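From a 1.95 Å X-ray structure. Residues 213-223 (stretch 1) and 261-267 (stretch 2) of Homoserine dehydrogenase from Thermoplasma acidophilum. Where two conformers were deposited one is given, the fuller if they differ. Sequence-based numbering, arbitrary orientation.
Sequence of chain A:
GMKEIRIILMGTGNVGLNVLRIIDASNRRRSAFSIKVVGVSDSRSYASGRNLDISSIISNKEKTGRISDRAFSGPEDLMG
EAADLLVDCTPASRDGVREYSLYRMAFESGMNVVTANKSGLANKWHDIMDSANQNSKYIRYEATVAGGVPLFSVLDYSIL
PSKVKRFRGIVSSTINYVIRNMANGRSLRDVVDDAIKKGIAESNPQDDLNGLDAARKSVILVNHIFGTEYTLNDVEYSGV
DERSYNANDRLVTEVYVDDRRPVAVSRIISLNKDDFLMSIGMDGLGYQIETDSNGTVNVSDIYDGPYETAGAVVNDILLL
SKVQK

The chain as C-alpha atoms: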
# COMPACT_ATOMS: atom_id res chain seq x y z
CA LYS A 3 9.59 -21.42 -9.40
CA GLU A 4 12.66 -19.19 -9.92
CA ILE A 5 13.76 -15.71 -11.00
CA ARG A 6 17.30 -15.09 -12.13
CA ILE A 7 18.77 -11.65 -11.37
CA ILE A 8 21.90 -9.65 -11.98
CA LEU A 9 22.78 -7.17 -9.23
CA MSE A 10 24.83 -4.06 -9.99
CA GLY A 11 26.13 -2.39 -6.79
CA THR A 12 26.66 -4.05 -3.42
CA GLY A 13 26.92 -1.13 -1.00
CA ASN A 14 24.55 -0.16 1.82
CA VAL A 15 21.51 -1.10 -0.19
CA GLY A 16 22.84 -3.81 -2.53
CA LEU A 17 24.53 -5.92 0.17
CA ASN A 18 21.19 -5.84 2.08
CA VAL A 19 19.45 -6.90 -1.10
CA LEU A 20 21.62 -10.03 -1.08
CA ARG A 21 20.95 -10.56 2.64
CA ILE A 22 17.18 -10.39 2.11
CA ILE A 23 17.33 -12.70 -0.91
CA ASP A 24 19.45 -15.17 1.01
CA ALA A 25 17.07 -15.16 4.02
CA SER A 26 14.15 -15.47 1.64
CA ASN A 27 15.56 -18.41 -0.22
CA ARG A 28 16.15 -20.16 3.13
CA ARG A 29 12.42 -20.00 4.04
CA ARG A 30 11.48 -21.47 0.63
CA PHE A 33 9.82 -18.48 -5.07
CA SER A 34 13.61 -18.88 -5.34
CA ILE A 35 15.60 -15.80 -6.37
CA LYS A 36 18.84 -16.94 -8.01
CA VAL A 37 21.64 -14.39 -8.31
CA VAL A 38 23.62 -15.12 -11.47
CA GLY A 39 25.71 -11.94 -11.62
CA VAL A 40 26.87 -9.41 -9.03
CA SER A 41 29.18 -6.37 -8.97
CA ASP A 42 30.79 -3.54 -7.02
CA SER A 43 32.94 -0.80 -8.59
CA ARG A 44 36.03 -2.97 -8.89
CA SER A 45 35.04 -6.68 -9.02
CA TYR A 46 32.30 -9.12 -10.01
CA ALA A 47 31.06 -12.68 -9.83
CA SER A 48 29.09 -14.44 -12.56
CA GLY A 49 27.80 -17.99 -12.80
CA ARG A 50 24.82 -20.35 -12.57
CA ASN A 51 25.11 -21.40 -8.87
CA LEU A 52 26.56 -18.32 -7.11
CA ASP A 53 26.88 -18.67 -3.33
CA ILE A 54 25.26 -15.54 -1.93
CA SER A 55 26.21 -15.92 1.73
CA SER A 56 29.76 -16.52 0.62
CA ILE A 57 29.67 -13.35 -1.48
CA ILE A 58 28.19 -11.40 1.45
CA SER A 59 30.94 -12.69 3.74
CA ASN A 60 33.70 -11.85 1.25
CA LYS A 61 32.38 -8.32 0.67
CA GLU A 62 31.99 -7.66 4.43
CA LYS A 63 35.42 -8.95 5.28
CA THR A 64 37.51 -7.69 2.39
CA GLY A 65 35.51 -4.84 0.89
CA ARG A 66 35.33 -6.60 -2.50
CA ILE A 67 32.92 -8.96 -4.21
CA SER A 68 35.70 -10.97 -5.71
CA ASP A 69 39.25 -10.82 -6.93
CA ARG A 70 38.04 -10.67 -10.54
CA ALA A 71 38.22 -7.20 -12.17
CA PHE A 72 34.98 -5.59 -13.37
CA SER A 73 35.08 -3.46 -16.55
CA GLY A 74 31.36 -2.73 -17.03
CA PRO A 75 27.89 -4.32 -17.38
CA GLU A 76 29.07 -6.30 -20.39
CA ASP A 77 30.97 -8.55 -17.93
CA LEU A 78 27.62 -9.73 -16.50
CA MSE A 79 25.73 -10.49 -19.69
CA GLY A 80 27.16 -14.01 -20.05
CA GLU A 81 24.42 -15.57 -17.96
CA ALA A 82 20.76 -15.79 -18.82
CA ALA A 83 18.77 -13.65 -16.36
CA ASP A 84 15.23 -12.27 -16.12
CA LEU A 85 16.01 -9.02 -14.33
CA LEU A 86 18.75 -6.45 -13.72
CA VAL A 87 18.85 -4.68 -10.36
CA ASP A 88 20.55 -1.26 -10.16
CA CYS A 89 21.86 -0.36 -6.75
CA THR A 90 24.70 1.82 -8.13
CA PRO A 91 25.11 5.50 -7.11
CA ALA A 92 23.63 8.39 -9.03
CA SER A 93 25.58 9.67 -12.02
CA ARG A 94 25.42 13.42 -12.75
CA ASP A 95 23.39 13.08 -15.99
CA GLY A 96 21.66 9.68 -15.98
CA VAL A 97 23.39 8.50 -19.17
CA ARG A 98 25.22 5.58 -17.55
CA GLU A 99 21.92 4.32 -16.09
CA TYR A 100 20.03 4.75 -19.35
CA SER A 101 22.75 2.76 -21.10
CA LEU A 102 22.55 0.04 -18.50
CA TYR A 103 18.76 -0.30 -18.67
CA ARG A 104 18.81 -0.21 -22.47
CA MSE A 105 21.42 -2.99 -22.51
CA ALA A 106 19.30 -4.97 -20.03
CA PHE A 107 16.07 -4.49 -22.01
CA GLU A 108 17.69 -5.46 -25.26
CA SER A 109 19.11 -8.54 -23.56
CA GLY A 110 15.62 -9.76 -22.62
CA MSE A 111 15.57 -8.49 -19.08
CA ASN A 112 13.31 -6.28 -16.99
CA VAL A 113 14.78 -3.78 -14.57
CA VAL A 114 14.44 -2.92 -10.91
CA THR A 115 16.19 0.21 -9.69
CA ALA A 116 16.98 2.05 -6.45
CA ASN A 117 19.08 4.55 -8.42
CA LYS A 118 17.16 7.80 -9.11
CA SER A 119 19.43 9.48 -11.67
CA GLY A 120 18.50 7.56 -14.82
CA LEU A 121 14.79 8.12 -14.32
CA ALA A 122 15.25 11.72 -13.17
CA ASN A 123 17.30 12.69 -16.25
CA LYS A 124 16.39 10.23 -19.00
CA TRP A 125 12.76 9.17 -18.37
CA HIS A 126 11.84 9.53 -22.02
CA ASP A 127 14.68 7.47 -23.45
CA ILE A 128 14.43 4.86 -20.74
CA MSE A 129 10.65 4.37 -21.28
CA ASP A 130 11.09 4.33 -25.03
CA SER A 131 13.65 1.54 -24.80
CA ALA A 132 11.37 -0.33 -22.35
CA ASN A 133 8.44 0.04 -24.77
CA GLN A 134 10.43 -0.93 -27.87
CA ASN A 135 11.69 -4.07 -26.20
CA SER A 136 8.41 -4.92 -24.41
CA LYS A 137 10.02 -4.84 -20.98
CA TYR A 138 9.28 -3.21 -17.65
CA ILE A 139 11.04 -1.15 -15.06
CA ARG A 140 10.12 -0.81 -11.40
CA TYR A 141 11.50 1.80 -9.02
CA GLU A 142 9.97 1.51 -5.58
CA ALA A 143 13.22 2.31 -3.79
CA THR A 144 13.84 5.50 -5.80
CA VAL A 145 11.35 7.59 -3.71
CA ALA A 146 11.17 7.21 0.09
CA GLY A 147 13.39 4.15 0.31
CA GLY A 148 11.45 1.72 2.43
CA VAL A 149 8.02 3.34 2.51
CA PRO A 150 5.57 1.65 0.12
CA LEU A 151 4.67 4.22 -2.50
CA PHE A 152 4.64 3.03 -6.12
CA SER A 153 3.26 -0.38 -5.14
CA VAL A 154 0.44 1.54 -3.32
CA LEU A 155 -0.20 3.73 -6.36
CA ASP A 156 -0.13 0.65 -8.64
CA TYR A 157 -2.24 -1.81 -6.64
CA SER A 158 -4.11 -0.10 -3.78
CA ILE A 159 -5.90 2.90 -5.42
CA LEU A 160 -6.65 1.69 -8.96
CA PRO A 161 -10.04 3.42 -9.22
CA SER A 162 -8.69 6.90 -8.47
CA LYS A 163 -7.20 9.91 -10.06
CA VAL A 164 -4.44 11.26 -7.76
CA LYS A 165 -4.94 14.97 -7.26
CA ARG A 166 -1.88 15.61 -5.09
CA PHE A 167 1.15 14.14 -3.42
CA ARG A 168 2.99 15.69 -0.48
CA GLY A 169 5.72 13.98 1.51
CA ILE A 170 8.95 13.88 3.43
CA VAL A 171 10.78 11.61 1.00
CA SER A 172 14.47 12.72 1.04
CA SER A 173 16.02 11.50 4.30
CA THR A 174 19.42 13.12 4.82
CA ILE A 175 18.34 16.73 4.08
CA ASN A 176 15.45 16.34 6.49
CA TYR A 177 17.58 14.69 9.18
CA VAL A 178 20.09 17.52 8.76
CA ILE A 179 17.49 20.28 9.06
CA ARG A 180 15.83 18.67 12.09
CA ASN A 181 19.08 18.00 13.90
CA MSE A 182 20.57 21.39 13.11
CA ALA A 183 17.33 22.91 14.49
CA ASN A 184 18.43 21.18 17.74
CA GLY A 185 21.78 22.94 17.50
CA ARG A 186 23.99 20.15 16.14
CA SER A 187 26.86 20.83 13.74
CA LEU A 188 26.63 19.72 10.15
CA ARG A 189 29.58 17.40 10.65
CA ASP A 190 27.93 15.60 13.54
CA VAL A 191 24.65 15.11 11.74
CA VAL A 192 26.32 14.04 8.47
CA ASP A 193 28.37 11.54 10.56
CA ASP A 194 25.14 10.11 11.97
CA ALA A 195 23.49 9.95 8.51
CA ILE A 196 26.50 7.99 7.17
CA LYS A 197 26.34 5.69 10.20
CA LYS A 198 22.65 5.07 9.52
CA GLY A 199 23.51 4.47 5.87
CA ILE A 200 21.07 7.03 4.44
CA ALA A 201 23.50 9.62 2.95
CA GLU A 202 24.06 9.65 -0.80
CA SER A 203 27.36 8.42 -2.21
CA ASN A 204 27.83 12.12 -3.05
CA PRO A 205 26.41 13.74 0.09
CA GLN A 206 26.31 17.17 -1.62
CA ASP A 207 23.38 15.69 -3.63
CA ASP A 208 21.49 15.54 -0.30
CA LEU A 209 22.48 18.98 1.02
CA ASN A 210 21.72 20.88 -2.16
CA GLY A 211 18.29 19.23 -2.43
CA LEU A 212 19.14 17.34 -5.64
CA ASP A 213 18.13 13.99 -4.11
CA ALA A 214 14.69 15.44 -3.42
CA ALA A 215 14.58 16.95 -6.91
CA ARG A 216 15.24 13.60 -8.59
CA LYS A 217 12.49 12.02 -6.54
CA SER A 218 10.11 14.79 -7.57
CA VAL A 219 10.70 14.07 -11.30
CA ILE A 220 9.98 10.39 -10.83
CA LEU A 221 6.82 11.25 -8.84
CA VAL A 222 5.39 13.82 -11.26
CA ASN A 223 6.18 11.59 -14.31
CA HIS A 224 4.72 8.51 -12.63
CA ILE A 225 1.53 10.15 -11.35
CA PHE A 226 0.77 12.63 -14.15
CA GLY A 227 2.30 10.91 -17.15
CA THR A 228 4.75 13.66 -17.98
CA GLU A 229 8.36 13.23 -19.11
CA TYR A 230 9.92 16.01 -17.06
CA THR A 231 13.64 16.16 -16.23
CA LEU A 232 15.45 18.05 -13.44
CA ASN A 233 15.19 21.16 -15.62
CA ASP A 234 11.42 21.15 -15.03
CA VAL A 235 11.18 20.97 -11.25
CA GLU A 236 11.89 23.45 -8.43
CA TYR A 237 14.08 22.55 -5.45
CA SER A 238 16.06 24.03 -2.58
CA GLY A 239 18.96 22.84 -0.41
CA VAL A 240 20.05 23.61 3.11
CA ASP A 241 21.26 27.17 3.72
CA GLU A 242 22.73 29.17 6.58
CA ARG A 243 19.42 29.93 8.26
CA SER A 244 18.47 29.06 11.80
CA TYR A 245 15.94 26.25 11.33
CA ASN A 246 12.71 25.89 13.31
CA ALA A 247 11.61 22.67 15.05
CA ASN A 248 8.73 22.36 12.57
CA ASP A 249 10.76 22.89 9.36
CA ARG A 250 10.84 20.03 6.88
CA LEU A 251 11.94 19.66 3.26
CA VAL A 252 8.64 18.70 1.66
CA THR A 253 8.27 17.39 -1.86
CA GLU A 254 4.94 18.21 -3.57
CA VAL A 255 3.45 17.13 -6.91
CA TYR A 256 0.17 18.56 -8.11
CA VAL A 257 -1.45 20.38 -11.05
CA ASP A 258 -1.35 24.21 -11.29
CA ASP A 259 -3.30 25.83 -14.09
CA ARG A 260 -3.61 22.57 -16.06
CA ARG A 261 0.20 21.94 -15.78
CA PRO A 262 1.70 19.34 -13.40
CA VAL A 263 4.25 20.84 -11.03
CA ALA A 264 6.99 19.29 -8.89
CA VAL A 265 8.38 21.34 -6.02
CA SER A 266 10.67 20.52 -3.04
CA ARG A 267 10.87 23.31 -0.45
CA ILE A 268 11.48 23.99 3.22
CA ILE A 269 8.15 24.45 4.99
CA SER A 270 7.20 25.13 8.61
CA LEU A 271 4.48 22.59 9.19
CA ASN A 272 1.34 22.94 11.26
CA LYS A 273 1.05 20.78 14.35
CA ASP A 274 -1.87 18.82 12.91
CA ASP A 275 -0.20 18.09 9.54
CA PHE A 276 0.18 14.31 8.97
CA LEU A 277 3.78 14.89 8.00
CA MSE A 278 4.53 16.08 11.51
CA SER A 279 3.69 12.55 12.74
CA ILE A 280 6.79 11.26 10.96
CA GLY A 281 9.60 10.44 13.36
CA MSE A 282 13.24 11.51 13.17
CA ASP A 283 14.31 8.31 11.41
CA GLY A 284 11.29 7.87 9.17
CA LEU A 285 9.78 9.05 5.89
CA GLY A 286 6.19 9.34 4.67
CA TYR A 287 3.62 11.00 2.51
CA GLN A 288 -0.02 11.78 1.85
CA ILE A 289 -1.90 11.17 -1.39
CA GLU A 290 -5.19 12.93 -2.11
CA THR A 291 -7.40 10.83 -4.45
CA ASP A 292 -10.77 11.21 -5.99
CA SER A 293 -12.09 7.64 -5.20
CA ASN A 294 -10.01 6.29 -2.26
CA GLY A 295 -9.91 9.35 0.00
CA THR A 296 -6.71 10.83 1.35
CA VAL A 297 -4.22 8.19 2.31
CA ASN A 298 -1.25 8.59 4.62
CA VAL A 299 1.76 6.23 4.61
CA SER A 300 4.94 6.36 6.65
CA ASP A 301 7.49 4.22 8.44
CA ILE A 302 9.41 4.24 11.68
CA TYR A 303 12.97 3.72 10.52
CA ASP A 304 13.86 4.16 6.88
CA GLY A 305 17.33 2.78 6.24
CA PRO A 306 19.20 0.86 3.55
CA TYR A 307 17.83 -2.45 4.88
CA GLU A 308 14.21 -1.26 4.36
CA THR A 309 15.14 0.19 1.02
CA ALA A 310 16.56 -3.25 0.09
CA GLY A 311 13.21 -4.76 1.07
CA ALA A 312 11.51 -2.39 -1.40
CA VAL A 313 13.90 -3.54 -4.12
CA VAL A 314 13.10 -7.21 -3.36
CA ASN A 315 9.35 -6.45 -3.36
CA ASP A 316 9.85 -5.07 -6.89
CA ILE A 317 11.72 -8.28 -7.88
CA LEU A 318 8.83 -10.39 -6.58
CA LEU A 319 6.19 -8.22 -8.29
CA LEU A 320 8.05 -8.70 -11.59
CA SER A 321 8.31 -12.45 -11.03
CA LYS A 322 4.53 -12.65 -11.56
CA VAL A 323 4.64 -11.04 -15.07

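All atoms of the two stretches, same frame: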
# COMPACT_ATOMS: atom_id res chain seq x y z
N ASP A 213 18.78 15.28 -4.37
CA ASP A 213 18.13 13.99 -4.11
C ASP A 213 16.62 14.18 -4.13
O ASP A 213 15.90 13.44 -4.78
CB ASP A 213 18.59 13.40 -2.78
CG ASP A 213 17.89 12.08 -2.42
OD1 ASP A 213 18.14 11.06 -3.08
OD2 ASP A 213 17.09 12.05 -1.45
N ALA A 214 16.13 15.18 -3.41
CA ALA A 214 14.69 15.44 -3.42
C ALA A 214 14.18 15.77 -4.83
O ALA A 214 13.08 15.36 -5.23
CB ALA A 214 14.35 16.59 -2.46
N ALA A 215 14.97 16.54 -5.57
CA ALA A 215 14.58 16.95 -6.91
C ALA A 215 14.40 15.75 -7.81
O ALA A 215 13.44 15.71 -8.53
CB ALA A 215 15.58 17.93 -7.53
N ARG A 216 15.33 14.79 -7.76
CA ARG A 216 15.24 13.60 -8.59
C ARG A 216 13.98 12.85 -8.26
O ARG A 216 13.27 12.39 -9.14
CB ARG A 216 16.47 12.69 -8.38
CG ARG A 216 17.78 13.27 -8.96
CD ARG A 216 18.92 12.45 -8.40
NE ARG A 216 20.22 12.88 -8.91
CZ ARG A 216 21.35 12.81 -8.20
NH1 ARG A 216 21.36 12.43 -6.91
NH2 ARG A 216 22.46 13.23 -8.73
N LYS A 217 13.68 12.74 -6.98
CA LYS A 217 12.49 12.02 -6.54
C LYS A 217 11.25 12.72 -7.08
O LYS A 217 10.31 12.08 -7.48
CB LYS A 217 12.44 11.91 -5.00
CG LYS A 217 13.57 11.11 -4.41
CD LYS A 217 13.47 11.03 -2.88
CE LYS A 217 14.63 10.20 -2.31
NZ LYS A 217 14.52 8.75 -2.59
N SER A 218 11.28 14.05 -7.15
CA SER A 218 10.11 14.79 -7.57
C SER A 218 9.80 14.58 -9.04
O SER A 218 8.62 14.65 -9.43
CB SER A 218 10.25 16.30 -7.27
OG SER A 218 11.14 17.00 -8.15
N VAL A 219 10.85 14.35 -9.85
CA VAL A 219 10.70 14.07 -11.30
C VAL A 219 10.02 12.72 -11.46
O VAL A 219 9.10 12.58 -12.24
CB VAL A 219 12.04 14.02 -12.03
CG1 VAL A 219 11.87 13.54 -13.47
CG2 VAL A 219 12.72 15.39 -11.98
N ILE A 220 10.52 11.73 -10.76
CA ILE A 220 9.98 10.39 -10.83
C ILE A 220 8.51 10.41 -10.41
O ILE A 220 7.65 9.81 -11.08
CB ILE A 220 10.81 9.40 -9.98
CG1 ILE A 220 12.24 9.36 -10.51
CG2 ILE A 220 10.13 7.96 -9.92
CD1 ILE A 220 13.22 8.63 -9.62
N LEU A 221 8.21 11.14 -9.34
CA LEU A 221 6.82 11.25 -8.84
C LEU A 221 5.89 11.92 -9.84
O LEU A 221 4.83 11.38 -10.15
CB LEU A 221 6.77 12.01 -7.50
CG LEU A 221 7.25 11.31 -6.24
CD1 LEU A 221 7.50 12.36 -5.14
CD2 LEU A 221 6.25 10.25 -5.80
N VAL A 222 6.26 13.09 -10.32
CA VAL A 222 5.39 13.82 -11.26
C VAL A 222 5.21 13.01 -12.54
O VAL A 222 4.11 12.88 -13.04
CB VAL A 222 5.86 15.28 -11.53
CG1 VAL A 222 7.14 15.33 -12.45
CG2 VAL A 222 4.68 16.14 -12.12
N ASN A 223 6.29 12.40 -13.06
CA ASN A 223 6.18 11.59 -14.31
C ASN A 223 5.33 10.33 -14.08
O ASN A 223 4.51 9.96 -14.90
CB ASN A 223 7.56 11.20 -14.86
CG ASN A 223 8.35 12.38 -15.34
OD1 ASN A 223 7.82 13.48 -15.53
ND2 ASN A 223 9.63 12.14 -15.64
N ARG A 261 -1.16 22.47 -15.67
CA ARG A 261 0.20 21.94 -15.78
C ARG A 261 0.64 21.23 -14.51
O ARG A 261 0.52 21.80 -13.43
CB ARG A 261 1.14 23.11 -16.04
CG ARG A 261 2.61 22.78 -16.17
CD ARG A 261 3.41 24.01 -16.63
N PRO A 262 1.13 19.96 -14.60
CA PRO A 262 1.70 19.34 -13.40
C PRO A 262 2.95 20.06 -12.93
O PRO A 262 3.76 20.51 -13.76
CB PRO A 262 2.07 17.92 -13.87
CG PRO A 262 1.16 17.67 -15.00
CD PRO A 262 1.12 19.00 -15.72
N VAL A 263 3.09 20.18 -11.62
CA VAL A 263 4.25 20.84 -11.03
C VAL A 263 4.89 19.94 -9.98
O VAL A 263 4.20 19.15 -9.30
CB VAL A 263 3.88 22.22 -10.38
CG1 VAL A 263 3.33 23.17 -11.44
CG2 VAL A 263 2.89 22.02 -9.31
N ALA A 264 6.21 20.06 -9.87
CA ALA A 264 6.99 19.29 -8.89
C ALA A 264 7.86 20.28 -8.15
O ALA A 264 8.70 20.96 -8.74
CB ALA A 264 7.84 18.26 -9.59
N VAL A 265 7.66 20.37 -6.84
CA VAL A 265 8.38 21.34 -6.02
C VAL A 265 8.83 20.79 -4.66
O VAL A 265 7.99 20.34 -3.89
CB VAL A 265 7.48 22.55 -5.70
CG1 VAL A 265 8.19 23.48 -4.72
CG2 VAL A 265 7.06 23.28 -6.95
N SER A 266 10.12 20.91 -4.35
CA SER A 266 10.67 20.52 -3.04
C SER A 266 11.11 21.81 -2.31
O SER A 266 11.86 22.62 -2.83
CB SER A 266 11.83 19.56 -3.19
OG SER A 266 11.38 18.35 -3.79
N ARG A 267 10.62 22.02 -1.10
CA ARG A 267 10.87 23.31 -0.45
C ARG A 267 10.85 23.14 1.06
O ARG A 267 10.28 22.21 1.57
CB ARG A 267 9.84 24.34 -0.92
CG ARG A 267 8.40 24.00 -0.59
CD ARG A 267 7.42 25.02 -1.23
NE ARG A 267 6.01 24.63 -1.11
CZ ARG A 267 5.12 25.17 -0.26
NH1 ARG A 267 5.46 26.16 0.55
NH2 ARG A 267 3.87 24.74 -0.23
O HOH W 1 11.67 19.08 -6.32

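Helix 213-223 packs against strand 261-267, the two running nearly antiparallel (157° between their N-to-C directions) with axes 8.0 Å apart at closest approach. So close an approach goes with small side chains at the centre: Ser218 CA is 5.6 Å from Ala264 CA, and Ala214 CA is 6.5 Å from Ser266 CA. Ala214, Ser218 and Val222, spaced one helical turn apart, direct their CA-to-CB bonds toward the strand. The alternation of the strand turns Pro262, Ala264 and Ser266 toward the helix, while Val263 and Val265 point away. No direct hydrogen bond joins the stretches; contact is by packing and one water.

Val222, chi1 p (74°), makes the apolar end of the interface. Val222 CG2 meets Pro262 CB at 3.6 Å, and Val222 CB stands 4.1 Å from Ala264 CB. Ala264 CB also packs on Ser218, 3.7 Å from Ser218 O and 3.8 Å from Ser218 OG; that carbonyl remains engaged within the helix, Ser218 O accepting from Val222 N at 3.0 Å.

Ser218 is also p (74°). This rotamer folds its hydroxyl back along the helix, where Ser218 OG donates to Ala215 O at 2.7 Å, a common way for a buried helical serine to satisfy its proton. Ala215 O also accepts from Val219 N at 3.2 Å. With its proton so committed, Ser218 OG acts as acceptor toward water 1, which donates to it at 2.8 Å. Ser266, chi1 m (-64°), places Ser266 OG 2.6 Å from the same water, in a hydrogen bond that completes a bridge between the two serines. Ser266 OG also rests 3.7 Å from Ala214 CB, so one hydroxyl serves both packing and the water bridge. Lys217, by contrast, starts sideways, and its extended m, t, t chain leads away from the strand, its NZ hydrogen-bonded elsewhere in the structure.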